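Local structure of cyclase (Streptomyces sp. R1128, 3TFZ) at residues L19-L24 and L71-R76; Y80-T85 and G90-E95; R53-V58 and I62-S67; I42-Q47 and T66-L71. The protein probably cyclises and aromatises the nascent polyketide chain in the R1128 aromatic polyketide pathway of Streptomyces. One frame throughout, in Å; residues are numbered along the deposited sequence.

Contact 1 of 4, residues L19-L24 and L71-R76; sequences LVWEVL and LDPARR
Trp21 and Arg76 mark the nearest approach of the two backbones, with 6.7 Å between their CA atoms, where helix 19-24 passes the end of strand 71-72 and the turn after it. The indole of Trp21 makes nearly all of the contact. Its CG stands anti to the backbone N (chi1 175°), which carries the ring off the helix and against the turn. Pro73 lies over one face of the indole. Pro73 CA is 3.8 Å from the centroid of the six-membered ring and 20° off its normal, a CH-pi contact. Farther along the ring, Pro73 CB comes within 3.5 Å of Trp21 NE1. Leu71 meets the edge instead, its CB 4.1 Å from Trp21 CZ2. In this Bet v 1-like, helix-grip protein, the indole therefore joins helix 17-25 to the turn between strands 61-72 and 77-82. An alanine at Trp21 would be likely to take the ring from over Pro73 and beside Leu71 and open a gap between helix and turn. The turn also has bonds of its own. Asp72 OD2 accepts from Arg75 N at 3.0 Å, an Asx motif. Asp72 OD1 forms a salt bridge with Arg75 NH2 at 2.9 Å, so both carboxylate oxygens are engaged. The guanidinium of Arg76 pairs with Asp18, just before the helix segment.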
loop_
_atom_site.group_PDB
_atom_site.type_symbol
_atom_site.label_atom_id
_atom_site.label_comp_id
_atom_site.label_asym_id
_atom_site.label_seq_id
_atom_site.Cartn_x
_atom_site.Cartn_y
_atom_site.Cartn_z
ATOM N N LEU A 19 -7.758 -5.472 -17.474
ATOM C CA LEU A 19 -8.735 -6.306 -16.845
ATOM C C LEU A 19 -9.136 -5.777 -15.430
ATOM O O LEU A 19 -10.342 -5.808 -14.981
ATOM C CB LEU A 19 -8.209 -7.711 -16.841
ATOM C CG LEU A 19 -9.172 -8.764 -16.262
ATOM C CD1 LEU A 19 -10.491 -8.692 -17.112
ATOM C CD2 LEU A 19 -8.473 -10.051 -16.472
ATOM N N VAL A 20 -8.148 -5.246 -14.723
ATOM C CA VAL A 20 -8.395 -4.628 -13.448
ATOM C C VAL A 20 -9.283 -3.405 -13.609
ATOM O O VAL A 20 -10.087 -3.151 -12.777
ATOM C CB VAL A 20 -7.066 -4.267 -12.785
ATOM C CG1 VAL A 20 -7.294 -3.523 -11.487
ATOM C CG2 VAL A 20 -6.221 -5.539 -12.521
ATOM N N TRP A 21 -9.063 -2.610 -14.661
ATOM C CA TRP A 21 -9.894 -1.483 -14.960
ATOM C C TRP A 21 -11.359 -1.976 -15.100
ATOM O O TRP A 21 -12.250 -1.414 -14.454
ATOM C CB TRP A 21 -9.433 -0.779 -16.262
ATOM C CG TRP A 21 -10.439 0.333 -16.585
ATOM C CD1 TRP A 21 -11.377 0.363 -17.596
ATOM C CD2 TRP A 21 -10.638 1.516 -15.803
ATOM N NE1 TRP A 21 -12.135 1.525 -17.487
ATOM C CE2 TRP A 21 -11.733 2.214 -16.360
ATOM C CE3 TRP A 21 -9.974 2.059 -14.660
ATOM C CZ2 TRP A 21 -12.186 3.445 -15.826
ATOM C CZ3 TRP A 21 -10.393 3.222 -14.162
ATOM C CH2 TRP A 21 -11.472 3.945 -14.771
ATOM N N GLU A 22 -11.593 -2.999 -15.959
ATOM C CA GLU A 22 -12.906 -3.531 -16.165
ATOM C C GLU A 22 -13.649 -3.908 -14.884
ATOM O O GLU A 22 -14.835 -3.686 -14.827
ATOM C CB GLU A 22 -12.908 -4.708 -17.134
ATOM C CG GLU A 22 -12.553 -4.296 -18.592
ATOM C CD GLU A 22 -12.457 -5.493 -19.493
ATOM O OE1 GLU A 22 -13.042 -6.546 -19.078
ATOM O OE2 GLU A 22 -11.813 -5.389 -20.601
ATOM N N VAL A 23 -12.967 -4.517 -13.901
ATOM C CA VAL A 23 -13.553 -4.876 -12.641
ATOM C C VAL A 23 -13.877 -3.552 -11.810
ATOM O O VAL A 23 -14.979 -3.406 -11.233
ATOM C CB VAL A 23 -12.588 -5.827 -11.887
ATOM C CG1 VAL A 23 -12.921 -6.046 -10.405
ATOM C CG2 VAL A 23 -12.430 -7.192 -12.645
ATOM N N LEU A 24 -12.940 -2.600 -11.764
ATOM C CA LEU A 24 -13.190 -1.381 -11.079
ATOM C C LEU A 24 -14.358 -0.618 -11.661
ATOM O O LEU A 24 -15.157 -0.158 -10.861
ATOM C CB LEU A 24 -11.919 -0.431 -11.052
ATOM C CG LEU A 24 -10.663 -0.921 -10.309
ATOM C CD1 LEU A 24 -9.537 -0.017 -10.589
ATOM C CD2 LEU A 24 -10.970 -1.009 -8.849
ATOM N N LEU A 71 -14.772 8.516 -13.588
ATOM C CA LEU A 71 -13.984 7.418 -14.109
ATOM C C LEU A 71 -13.090 7.892 -15.275
ATOM O O LEU A 71 -13.564 8.576 -16.163
ATOM C CB LEU A 71 -14.903 6.258 -14.593
ATOM C CG LEU A 71 -15.710 5.369 -13.564
ATOM C CD1 LEU A 71 -17.035 6.017 -13.195
ATOM C CD2 LEU A 71 -15.954 4.004 -14.206
ATOM N N ASP A 72 -11.810 7.520 -15.263
ATOM C CA ASP A 72 -10.849 8.028 -16.253
ATOM C C ASP A 72 -10.006 6.842 -16.695
ATOM O O ASP A 72 -8.947 6.539 -16.098
ATOM C CB ASP A 72 -9.959 9.077 -15.559
ATOM C CG ASP A 72 -9.058 9.817 -16.517
ATOM O OD1 ASP A 72 -8.677 10.949 -16.196
ATOM O OD2 ASP A 72 -8.725 9.298 -17.574
ATOM N N PRO A 73 -10.533 6.086 -17.670
ATOM C CA PRO A 73 -9.855 4.883 -18.114
ATOM C C PRO A 73 -8.477 5.165 -18.748
ATOM O O PRO A 73 -7.604 4.307 -18.712
ATOM C CB PRO A 73 -10.830 4.291 -19.136
ATOM C CG PRO A 73 -11.769 5.418 -19.524
ATOM C CD PRO A 73 -11.852 6.299 -18.352
ATOM N N ALA A 74 -8.243 6.358 -19.289
ATOM C CA ALA A 74 -6.988 6.585 -20.005
ATOM C C ALA A 74 -5.942 6.784 -18.904
ATOM O O ALA A 74 -4.799 6.284 -18.995
ATOM C CB ALA A 74 -7.088 7.778 -20.940
ATOM N N ARG A 75 -6.387 7.422 -17.833
ATOM C CA ARG A 75 -5.519 7.772 -16.699
ATOM C C ARG A 75 -5.397 6.523 -15.714
ATOM O O ARG A 75 -4.413 6.401 -14.969
ATOM C CB ARG A 75 -5.912 9.224 -16.189
ATOM C CG ARG A 75 -5.021 9.889 -15.219
ATOM C CD ARG A 75 -4.477 11.335 -15.542
ATOM N NE ARG A 75 -5.652 12.087 -15.786
ATOM C CZ ARG A 75 -5.915 13.203 -16.438
ATOM N NH1 ARG A 75 -5.066 14.122 -16.949
ATOM N NH2 ARG A 75 -7.215 13.372 -16.549
ATOM N N ARG A 76 -6.292 5.519 -15.906
ATOM C CA ARG A 76 -6.618 4.370 -15.003
ATOM C C ARG A 76 -6.805 4.775 -13.519
ATOM O O ARG A 76 -6.155 4.201 -12.602
ATOM C CB ARG A 76 -5.659 3.189 -15.071
ATOM C CG ARG A 76 -5.117 2.804 -16.410
ATOM C CD ARG A 76 -3.935 1.784 -16.193
ATOM N NE ARG A 76 -3.353 1.367 -17.442
ATOM C CZ ARG A 76 -3.962 0.587 -18.320
ATOM N NH1 ARG A 76 -5.175 0.179 -18.084
ATOM N NH2 ARG A 76 -3.344 0.206 -19.417
#

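Contact 2 of 4, residues Y80-T85 and G90-E95; sequences YRQLET and GHMSGE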
loop_
_atom_site.group_PDB
_atom_site.type_symbol
_atom_site.label_atom_id
_atom_site.label_comp_id
_atom_site.label_asym_id
_atom_site.label_seq_id
_atom_site.Cartn_x
_atom_site.Cartn_y
_atom_site.Cartn_z
ATOM N N TYR A 80 -13.351 9.287 -6.352
ATOM C CA TYR A 80 -14.654 9.175 -5.688
ATOM C C TYR A 80 -14.796 10.312 -4.672
ATOM O O TYR A 80 -13.818 10.744 -4.120
ATOM C CB TYR A 80 -14.928 7.724 -5.120
ATOM C CG TYR A 80 -14.096 7.397 -3.909
ATOM C CD1 TYR A 80 -14.548 7.730 -2.642
ATOM C CD2 TYR A 80 -12.819 6.725 -4.030
ATOM C CE1 TYR A 80 -13.760 7.484 -1.515
ATOM C CE2 TYR A 80 -12.067 6.529 -2.976
ATOM C CZ TYR A 80 -12.533 6.894 -1.707
ATOM O OH TYR A 80 -11.769 6.621 -0.637
ATOM N N ARG A 81 -16.026 10.821 -4.459
ATOM C CA ARG A 81 -16.352 11.774 -3.360
ATOM C C ARG A 81 -17.746 11.302 -2.900
ATOM O O ARG A 81 -18.631 11.063 -3.715
ATOM C CB ARG A 81 -16.362 13.249 -3.841
ATOM C CG ARG A 81 -16.491 14.390 -2.778
ATOM C CD ARG A 81 -16.878 15.864 -3.263
ATOM N NE ARG A 81 -16.422 17.025 -2.396
ATOM C CZ ARG A 81 -16.812 17.366 -1.113
ATOM N NH1 ARG A 81 -17.706 16.654 -0.381
ATOM N NH2 ARG A 81 -16.283 18.460 -0.507
ATOM N N GLN A 82 -17.920 11.083 -1.577
ATOM C CA GLN A 82 -19.208 10.689 -1.016
ATOM C C GLN A 82 -20.094 11.951 -0.831
ATOM O O GLN A 82 -19.614 12.882 -0.245
ATOM C CB GLN A 82 -18.971 9.943 0.310
ATOM C CG GLN A 82 -18.373 8.626 0.017
ATOM C CD GLN A 82 -18.452 7.705 1.214
ATOM O OE1 GLN A 82 -18.866 8.107 2.339
ATOM N NE2 GLN A 82 -18.069 6.459 0.991
ATOM N N LEU A 83 -21.307 11.960 -1.394
ATOM C CA LEU A 83 -22.281 13.081 -1.370
ATOM C C LEU A 83 -23.252 12.954 -0.201
ATOM O O LEU A 83 -23.945 13.904 0.143
ATOM C CB LEU A 83 -23.099 13.150 -2.671
ATOM C CG LEU A 83 -22.260 13.257 -3.957
ATOM C CD1 LEU A 83 -23.175 13.431 -5.187
ATOM C CD2 LEU A 83 -21.111 14.368 -3.851
ATOM N N GLU A 84 -23.368 11.738 0.321
ATOM C CA GLU A 84 -24.112 11.451 1.516
ATOM C C GLU A 84 -23.221 10.403 2.200
ATOM O O GLU A 84 -22.640 9.594 1.528
ATOM C CB GLU A 84 -25.606 11.042 1.190
ATOM C CG GLU A 84 -26.512 12.376 0.938
ATOM C CD GLU A 84 -27.804 12.143 0.195
ATOM O OE1 GLU A 84 -27.820 12.141 -1.066
ATOM O OE2 GLU A 84 -28.831 11.978 0.876
ATOM N N THR A 85 -23.063 10.486 3.513
ATOM C CA THR A 85 -22.052 9.686 4.196
ATOM C C THR A 85 -22.703 8.957 5.405
ATOM O O THR A 85 -23.895 8.972 5.552
ATOM C CB THR A 85 -20.833 10.557 4.630
ATOM O OG1 THR A 85 -21.246 11.512 5.605
ATOM C CG2 THR A 85 -20.311 11.374 3.494
ATOM N N GLY A 90 -17.635 12.975 8.161
ATOM C CA GLY A 90 -17.905 14.380 7.817
ATOM C C GLY A 90 -17.462 14.509 6.405
ATOM O O GLY A 90 -18.144 15.127 5.595
ATOM N N HIS A 91 -16.341 13.855 6.020
ATOM C CA HIS A 91 -15.931 13.921 4.602
ATOM C C HIS A 91 -15.251 12.657 4.219
ATOM O O HIS A 91 -14.602 12.066 5.062
ATOM C CB HIS A 91 -15.063 15.167 4.345
ATOM C CG HIS A 91 -15.855 16.469 4.459
ATOM N ND1 HIS A 91 -15.965 17.201 5.639
ATOM C CD2 HIS A 91 -16.603 17.146 3.528
ATOM C CE1 HIS A 91 -16.693 18.284 5.412
ATOM N NE2 HIS A 91 -17.095 18.271 4.145
ATOM N N MET A 92 -15.373 12.270 2.929
ATOM C CA MET A 92 -14.797 11.013 2.459
ATOM C C MET A 92 -14.594 11.003 0.935
ATOM O O MET A 92 -15.587 10.935 0.170
ATOM C CB MET A 92 -15.659 9.786 2.850
ATOM C CG MET A 92 -15.022 8.422 2.414
ATOM S SD MET A 92 -13.642 7.963 3.425
ATOM C CE MET A 92 -14.429 7.834 5.062
ATOM N N SER A 93 -13.310 11.026 0.515
ATOM C CA SER A 93 -12.930 11.063 -0.864
ATOM C C SER A 93 -11.599 10.341 -1.064
ATOM O O SER A 93 -10.985 9.818 -0.043
ATOM C CB SER A 93 -13.089 12.504 -1.418
ATOM O OG SER A 93 -11.939 13.267 -1.194
ATOM N N GLY A 94 -11.211 10.131 -2.339
ATOM C CA GLY A 94 -10.015 9.380 -2.659
ATOM C C GLY A 94 -9.942 8.989 -4.130
ATOM O O GLY A 94 -10.678 9.507 -4.988
ATOM N N GLU A 95 -9.045 8.042 -4.431
ATOM C CA GLU A 95 -8.850 7.509 -5.751
ATOM C C GLU A 95 -8.581 6.037 -5.724
ATOM O O GLU A 95 -7.897 5.580 -4.841
ATOM C CB GLU A 95 -7.622 8.231 -6.445
ATOM C CG GLU A 95 -7.973 9.555 -6.779
ATOM C CD GLU A 95 -6.894 10.320 -7.594
ATOM O OE1 GLU A 95 -5.728 9.810 -7.796
ATOM O OE2 GLU A 95 -7.217 11.478 -7.993
HETATM O O HOH W 1 -17.234 13.843 1.294
#
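Tyr80 and Gly94 are a hydrogen-bonded pair in the antiparallel hairpin of strands 77-82 and 89-100, within the main sheet. Tyr80 N donates to Gly94 O at 3.0 Å, and Gly94 N returns a bond to Tyr80 O. Gln82 N donates to Met92 O at 2.9 Å. Beyond that bond the strands part, and a water links Gln82 O to Met92 N. The chi1 of Tyr80 (72°) sets its CG between the backbone N and carbonyl carbon, and the ring lies across the neighbouring strand. One ring face covers Gly94, whose N is 3.5 Å above the plane. The phenol oxygen takes the space that a side chain at Gly94 would enter. Tyr80 OH also hydrogen-bonds Thr111 O of strand 105-116. A leucine in place of Tyr80 would probably uncover the Gly94 backbone and leave Thr111 O without its hydroxyl partner. Gln82 and Met92 run side by side, with Gln82 CD 3.7 Å from Met92 CG. The amide NE2 of Gln82 hydrogen-bonds 3-cyclohexyl-1-propylsulfonic acid (CXS), likely a crystallisation additive. Met92 also touches Leu138 and Val142 of the long helix 131-164, and strands 61-72 and 105-116 flank the hairpin.

Contact 3 of 4, residues R53-V58 and I62-S67; sequences RLHVDV and INTWTS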
loop_
_atom_site.group_PDB
_atom_site.type_symbol
_atom_site.label_atom_id
_atom_site.label_comp_id
_atom_site.label_asym_id
_atom_site.label_seq_id
_atom_site.Cartn_x
_atom_site.Cartn_y
_atom_site.Cartn_z
ATOM N N ARG A 53 -25.607 4.831 -5.208
ATOM C CA ARG A 53 -26.034 4.535 -3.855
ATOM C C ARG A 53 -25.584 3.118 -3.363
ATOM O O ARG A 53 -25.759 2.169 -4.048
ATOM C CB ARG A 53 -27.530 4.716 -3.794
ATOM C CG ARG A 53 -28.137 4.233 -2.561
ATOM C CD ARG A 53 -27.339 4.732 -1.476
ATOM N NE ARG A 53 -28.140 5.031 -0.281
ATOM C CZ ARG A 53 -29.188 5.828 -0.276
ATOM N NH1 ARG A 53 -29.623 6.272 -1.452
ATOM N NH2 ARG A 53 -29.828 6.101 0.884
ATOM N N LEU A 54 -24.958 3.031 -2.182
ATOM C CA LEU A 54 -24.316 1.788 -1.700
ATOM C C LEU A 54 -24.806 1.421 -0.317
ATOM O O LEU A 54 -24.811 2.224 0.561
ATOM C CB LEU A 54 -22.786 1.939 -1.707
ATOM C CG LEU A 54 -22.096 2.038 -3.093
ATOM C CD1 LEU A 54 -20.876 2.929 -3.157
ATOM C CD2 LEU A 54 -21.723 0.651 -3.576
ATOM N N HIS A 55 -25.173 0.177 -0.121
ATOM C CA HIS A 55 -25.447 -0.450 1.228
ATOM C C HIS A 55 -24.284 -1.397 1.528
ATOM O O HIS A 55 -24.046 -2.322 0.781
ATOM C CB HIS A 55 -26.848 -1.196 1.299
ATOM C CG HIS A 55 -28.005 -0.299 0.976
ATOM N ND1 HIS A 55 -28.173 0.277 -0.280
ATOM C CD2 HIS A 55 -28.968 0.233 1.772
ATOM C CE1 HIS A 55 -29.216 1.096 -0.231
ATOM N NE2 HIS A 55 -29.730 1.069 0.989
ATOM N N VAL A 56 -23.598 -1.123 2.643
ATOM C CA VAL A 56 -22.318 -1.749 3.021
ATOM C C VAL A 56 -22.346 -2.030 4.536
ATOM O O VAL A 56 -22.486 -1.093 5.318
ATOM C CB VAL A 56 -21.093 -0.883 2.682
ATOM C CG1 VAL A 56 -19.754 -1.596 3.042
ATOM C CG2 VAL A 56 -21.116 -0.398 1.153
ATOM N N ASP A 57 -22.211 -3.302 4.961
ATOM C CA ASP A 57 -21.964 -3.470 6.398
ATOM C C ASP A 57 -20.580 -3.038 6.899
ATOM O O ASP A 57 -19.554 -3.490 6.416
ATOM C CB ASP A 57 -22.432 -4.825 6.971
ATOM C CG ASP A 57 -22.254 -5.908 6.017
ATOM O OD1 ASP A 57 -21.071 -6.128 5.683
ATOM O OD2 ASP A 57 -23.281 -6.498 5.587
ATOM N N VAL A 58 -20.587 -2.096 7.837
ATOM C CA VAL A 58 -19.341 -1.722 8.569
ATOM C C VAL A 58 -19.450 -2.058 10.053
ATOM O O VAL A 58 -20.383 -1.653 10.726
ATOM C CB VAL A 58 -18.806 -0.259 8.286
ATOM C CG1 VAL A 58 -19.373 0.272 7.006
ATOM C CG2 VAL A 58 -19.063 0.653 9.455
ATOM N N ILE A 62 -25.159 -1.904 8.934
ATOM C CA ILE A 62 -25.480 -1.521 7.617
ATOM C C ILE A 62 -25.384 -0.007 7.502
ATOM O O ILE A 62 -26.142 0.743 8.105
ATOM C CB ILE A 62 -26.836 -2.067 7.237
ATOM C CG1 ILE A 62 -27.167 -1.737 5.792
ATOM C CG2 ILE A 62 -27.904 -1.500 8.177
ATOM C CD1 ILE A 62 -26.256 -2.291 4.897
ATOM N N ASN A 63 -24.373 0.414 6.758
ATOM C CA ASN A 63 -24.238 1.792 6.409
ATOM C C ASN A 63 -24.671 2.061 4.975
ATOM O O ASN A 63 -24.567 1.210 4.082
ATOM C CB ASN A 63 -22.807 2.289 6.697
ATOM C CG ASN A 63 -22.611 2.692 8.191
ATOM O OD1 ASN A 63 -22.269 3.809 8.458
ATOM N ND2 ASN A 63 -22.856 1.792 9.129
ATOM N N THR A 64 -25.225 3.252 4.796
ATOM C CA THR A 64 -25.674 3.689 3.532
ATOM C C THR A 64 -24.865 4.948 3.150
ATOM O O THR A 64 -24.662 5.809 3.966
ATOM C CB THR A 64 -27.209 3.828 3.509
ATOM O OG1 THR A 64 -27.611 3.817 2.163
ATOM C CG2 THR A 64 -27.663 5.123 4.064
ATOM N N TRP A 65 -24.364 5.011 1.918
ATOM C CA TRP A 65 -23.813 6.238 1.401
ATOM C C TRP A 65 -23.978 6.319 -0.102
ATOM O O TRP A 65 -24.341 5.347 -0.793
ATOM C CB TRP A 65 -22.319 6.459 1.829
ATOM C CG TRP A 65 -21.385 5.431 1.364
ATOM C CD1 TRP A 65 -20.933 5.241 0.070
ATOM C CD2 TRP A 65 -20.808 4.358 2.157
ATOM N NE1 TRP A 65 -20.104 4.120 0.013
ATOM C CE2 TRP A 65 -20.010 3.556 1.259
ATOM C CE3 TRP A 65 -20.884 3.998 3.526
ATOM C CZ2 TRP A 65 -19.227 2.484 1.701
ATOM C CZ3 TRP A 65 -20.143 2.881 3.958
ATOM C CH2 TRP A 65 -19.316 2.144 3.054
ATOM N N THR A 66 -23.690 7.517 -0.599
ATOM C CA THR A 66 -23.789 7.895 -1.995
ATOM C C THR A 66 -22.442 8.463 -2.458
ATOM O O THR A 66 -22.004 9.394 -1.878
ATOM C CB THR A 66 -24.867 8.987 -2.135
ATOM O OG1 THR A 66 -26.129 8.358 -2.088
ATOM C CG2 THR A 66 -24.774 9.699 -3.462
ATOM N N SER A 67 -21.833 7.911 -3.512
ATOM C CA SER A 67 -20.667 8.570 -4.091
ATOM C C SER A 67 -20.767 8.910 -5.509
ATOM O O SER A 67 -21.421 8.190 -6.322
ATOM C CB SER A 67 -19.380 7.740 -3.964
ATOM O OG SER A 67 -19.744 6.482 -4.356
#
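Strands 53-58 and 62-67 run antiparallel in steady register from Arg53 opposite Thr66 to Asp57 opposite Ile62, their short axes 146° apart. The pairs Leu54-Trp65 and Val56-Asn63 are hydrogen-bonded, each by two backbone bonds. Leu54 N to Trp65 O, at 2.8 Å, is one of them. On the face of Leu54, Val56 and Trp65, the indole governs the packing. Its chi1 of 61° turns it back across the partner strand. Leu54 CD1 lies 3.5 Å from Trp65 NE1, near one end of the ring system. Val56 CG2 approaches Trp65 CZ2 to 3.5 Å, and Val58 CG1 stands at the ring edge, 4.1 Å from Trp65 CZ3. The other face is more polar. Arg53 NE donates to Thr64 OG1 at 2.8 Å in a nearly straight bond (173°) lying in the guanidinium plane; a weak bond from Arg53 NH2 reaches the same oxygen. That hydroxyl oxygen also sits over one face of the His55 imidazole, 3.6 Å above its plane. Ile62 CD1 packs on His55 CB at 3.8 Å. Trp65 NE1 and Ser67 OG both hydrogen-bond CXS. The indole face of the hairpin is thus consistent with a wall of the pocket that helix-grip proteins form between their curved sheet and long helix.

Contact 4 of 4, residues I42-Q47 and T66-L71; sequences ILEEGQ and TSRRDL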
loop_
_atom_site.group_PDB
_atom_site.type_symbol
_atom_site.label_atom_id
_atom_site.label_comp_id
_atom_site.label_asym_id
_atom_site.label_seq_id
_atom_site.Cartn_x
_atom_site.Cartn_y
_atom_site.Cartn_z
ATOM N N ILE A 42 -27.616 2.642 -9.134
ATOM C CA ILE A 42 -27.087 3.701 -9.958
ATOM C C ILE A 42 -28.085 4.754 -9.990
ATOM O O ILE A 42 -29.207 4.557 -10.440
ATOM C CB ILE A 42 -26.671 3.241 -11.380
ATOM C CG1 ILE A 42 -25.484 2.227 -11.287
ATOM C CG2 ILE A 42 -26.170 4.391 -12.192
ATOM C CD1 ILE A 42 -24.981 1.675 -12.677
ATOM N N LEU A 43 -27.712 5.932 -9.522
ATOM C CA LEU A 43 -28.690 7.032 -9.517
ATOM C C LEU A 43 -28.551 7.905 -10.756
ATOM O O LEU A 43 -29.526 8.519 -11.231
ATOM C CB LEU A 43 -28.545 7.861 -8.222
ATOM C CG LEU A 43 -29.184 7.717 -6.802
ATOM C CD1 LEU A 43 -29.957 6.423 -6.447
ATOM C CD2 LEU A 43 -28.165 8.090 -5.752
ATOM N N GLU A 44 -27.342 7.973 -11.287
ATOM C CA GLU A 44 -26.987 8.917 -12.357
ATOM C C GLU A 44 -25.733 8.366 -12.999
ATOM O O GLU A 44 -24.866 7.836 -12.329
ATOM C CB GLU A 44 -26.839 10.337 -11.779
ATOM C CG GLU A 44 -26.931 11.597 -12.690
ATOM C CD GLU A 44 -26.135 12.841 -12.034
ATOM O OE1 GLU A 44 -26.242 13.024 -10.795
ATOM O OE2 GLU A 44 -25.381 13.623 -12.705
ATOM N N GLU A 45 -25.673 8.441 -14.305
ATOM C CA GLU A 45 -24.674 7.794 -15.125
ATOM C C GLU A 45 -24.578 8.451 -16.513
ATOM O O GLU A 45 -25.550 8.674 -17.158
ATOM C CB GLU A 45 -24.993 6.314 -15.335
ATOM C CG GLU A 45 -23.744 5.485 -15.054
ATOM C CD GLU A 45 -23.782 4.123 -15.722
ATOM O OE1 GLU A 45 -24.938 3.646 -16.070
ATOM O OE2 GLU A 45 -22.638 3.590 -15.912
ATOM N N GLY A 46 -23.357 8.697 -16.959
ATOM C CA GLY A 46 -23.102 9.390 -18.158
ATOM C C GLY A 46 -21.685 9.050 -18.520
ATOM O O GLY A 46 -21.012 8.247 -17.850
ATOM N N GLN A 47 -21.232 9.663 -19.612
ATOM C CA GLN A 47 -19.891 9.452 -20.135
ATOM C C GLN A 47 -18.845 9.964 -19.158
ATOM O O GLN A 47 -18.682 11.170 -18.971
ATOM C CB GLN A 47 -19.729 10.147 -21.488
ATOM C CG GLN A 47 -20.302 11.554 -21.537
ATOM C CD GLN A 47 -21.817 11.566 -21.575
ATOM O OE1 GLN A 47 -22.450 12.566 -21.239
ATOM N NE2 GLN A 47 -22.407 10.449 -21.987
ATOM N N THR A 66 -23.690 7.517 -0.599
ATOM C CA THR A 66 -23.789 7.895 -1.995
ATOM C C THR A 66 -22.442 8.463 -2.458
ATOM O O THR A 66 -22.004 9.394 -1.878
ATOM C CB THR A 66 -24.867 8.987 -2.135
ATOM O OG1 THR A 66 -26.129 8.358 -2.088
ATOM C CG2 THR A 66 -24.774 9.699 -3.462
ATOM N N SER A 67 -21.833 7.911 -3.512
ATOM C CA SER A 67 -20.667 8.570 -4.091
ATOM C C SER A 67 -20.767 8.910 -5.509
ATOM O O SER A 67 -21.421 8.190 -6.322
ATOM C CB SER A 67 -19.380 7.740 -3.964
ATOM O OG SER A 67 -19.744 6.482 -4.356
ATOM N N ARG A 68 -20.075 10.018 -5.813
ATOM C CA ARG A 68 -19.821 10.422 -7.190
ATOM C C ARG A 68 -18.483 9.852 -7.581
ATOM O O ARG A 68 -17.460 10.158 -6.949
ATOM C CB ARG A 68 -19.880 11.903 -7.389
ATOM C CG ARG A 68 -19.648 12.271 -8.890
ATOM C CD ARG A 68 -19.529 13.811 -9.140
ATOM N NE ARG A 68 -20.901 14.289 -9.345
ATOM C CZ ARG A 68 -21.485 14.333 -10.551
ATOM N NH1 ARG A 68 -20.764 14.005 -11.649
ATOM N NH2 ARG A 68 -22.759 14.743 -10.674
ATOM N N ARG A 69 -18.516 8.929 -8.559
ATOM C CA ARG A 69 -17.270 8.333 -9.180
ATOM C C ARG A 69 -16.973 8.965 -10.512
ATOM O O ARG A 69 -17.843 8.941 -11.405
ATOM C CB ARG A 69 -17.382 6.815 -9.371
ATOM C CG ARG A 69 -17.635 6.074 -7.982
ATOM C CD ARG A 69 -18.424 4.761 -8.156
ATOM N NE ARG A 69 -18.111 3.895 -9.366
ATOM C CZ ARG A 69 -17.142 2.974 -9.423
ATOM N NH1 ARG A 69 -16.352 2.762 -8.360
ATOM N NH2 ARG A 69 -16.971 2.258 -10.541
ATOM N N ASP A 70 -15.784 9.554 -10.641
ATOM C CA ASP A 70 -15.365 10.140 -11.892
ATOM C C ASP A 70 -14.415 9.156 -12.481
ATOM O O ASP A 70 -13.369 8.941 -11.913
ATOM C CB ASP A 70 -14.716 11.504 -11.665
ATOM C CG ASP A 70 -15.796 12.611 -11.233
ATOM O OD1 ASP A 70 -16.885 12.709 -11.916
ATOM O OD2 ASP A 70 -15.596 13.370 -10.207
ATOM N N LEU A 71 -14.772 8.516 -13.588
ATOM C CA LEU A 71 -13.984 7.418 -14.109
ATOM C C LEU A 71 -13.090 7.892 -15.275
ATOM O O LEU A 71 -13.564 8.576 -16.163
ATOM C CB LEU A 71 -14.903 6.258 -14.593
ATOM C CG LEU A 71 -15.710 5.369 -13.564
ATOM C CD1 LEU A 71 -17.035 6.017 -13.195
ATOM C CD2 LEU A 71 -15.954 4.004 -14.206
#
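Glu44 and Arg68 both start with CG anti to the backbone N, but their chains then differ. Glu44 stays extended to its carboxylate. Arg68 bends at chi3 (-88°), which brings its guanidinium round to Glu44. The two form a salt bridge, Glu44 OE2 to Arg68 NH2, at 3.5 Å. It is long and not a hydrogen bond. The carboxylate and guanidinium planes stand 70° apart and the groups cross obliquely, so one terminal nitrogen makes the approach and the pair is not a two-pronged one. Next to it, Leu43 CD2 comes to 4.2 Å from Thr66 OG1, a loose contact. The contact is made by side chains because the backbones are far apart: the CA atoms of Glu44 and Arg68 are 9.0 Å from each other. Leu43 and Glu44 both face Val51 in a classic beta bulge, and both direct their CB toward 66-71. In the sheet, strand 49-58 runs between strands 37-46 and 61-72, so the salt bridge reaches over a whole strand. Glu44 touches Tyr49 and Val51 of that strand on the way. Farther along 66-71, Arg69 hydrogen-bonds Gln50 of the middle strand, Tyr30, and Leu24 O of helix 17-25.

From the N terminus, helix 17-25 supplies the first half of contact 1, which closes only at 71-76. Within that loop contact 4 opens at 42-47, and contact 3 opens later, at 53-58. Contact 3 closes a short hairpin at 62-67, and contact 4 closes on 66-71; the two share Thr66 and Ser67. Contacts 1 and 4 share Leu71. Contact 2 follows in series as the next hairpin. It adjoins strand 61-72 through bonds such as Leu83 N to Thr66 O. Strand 61-72 takes part in contacts 1, 3 and 4, which tie it to helix 17-25 and to strands 49-58 and 37-46; strand 77-82 of contact 2 lies on its other side.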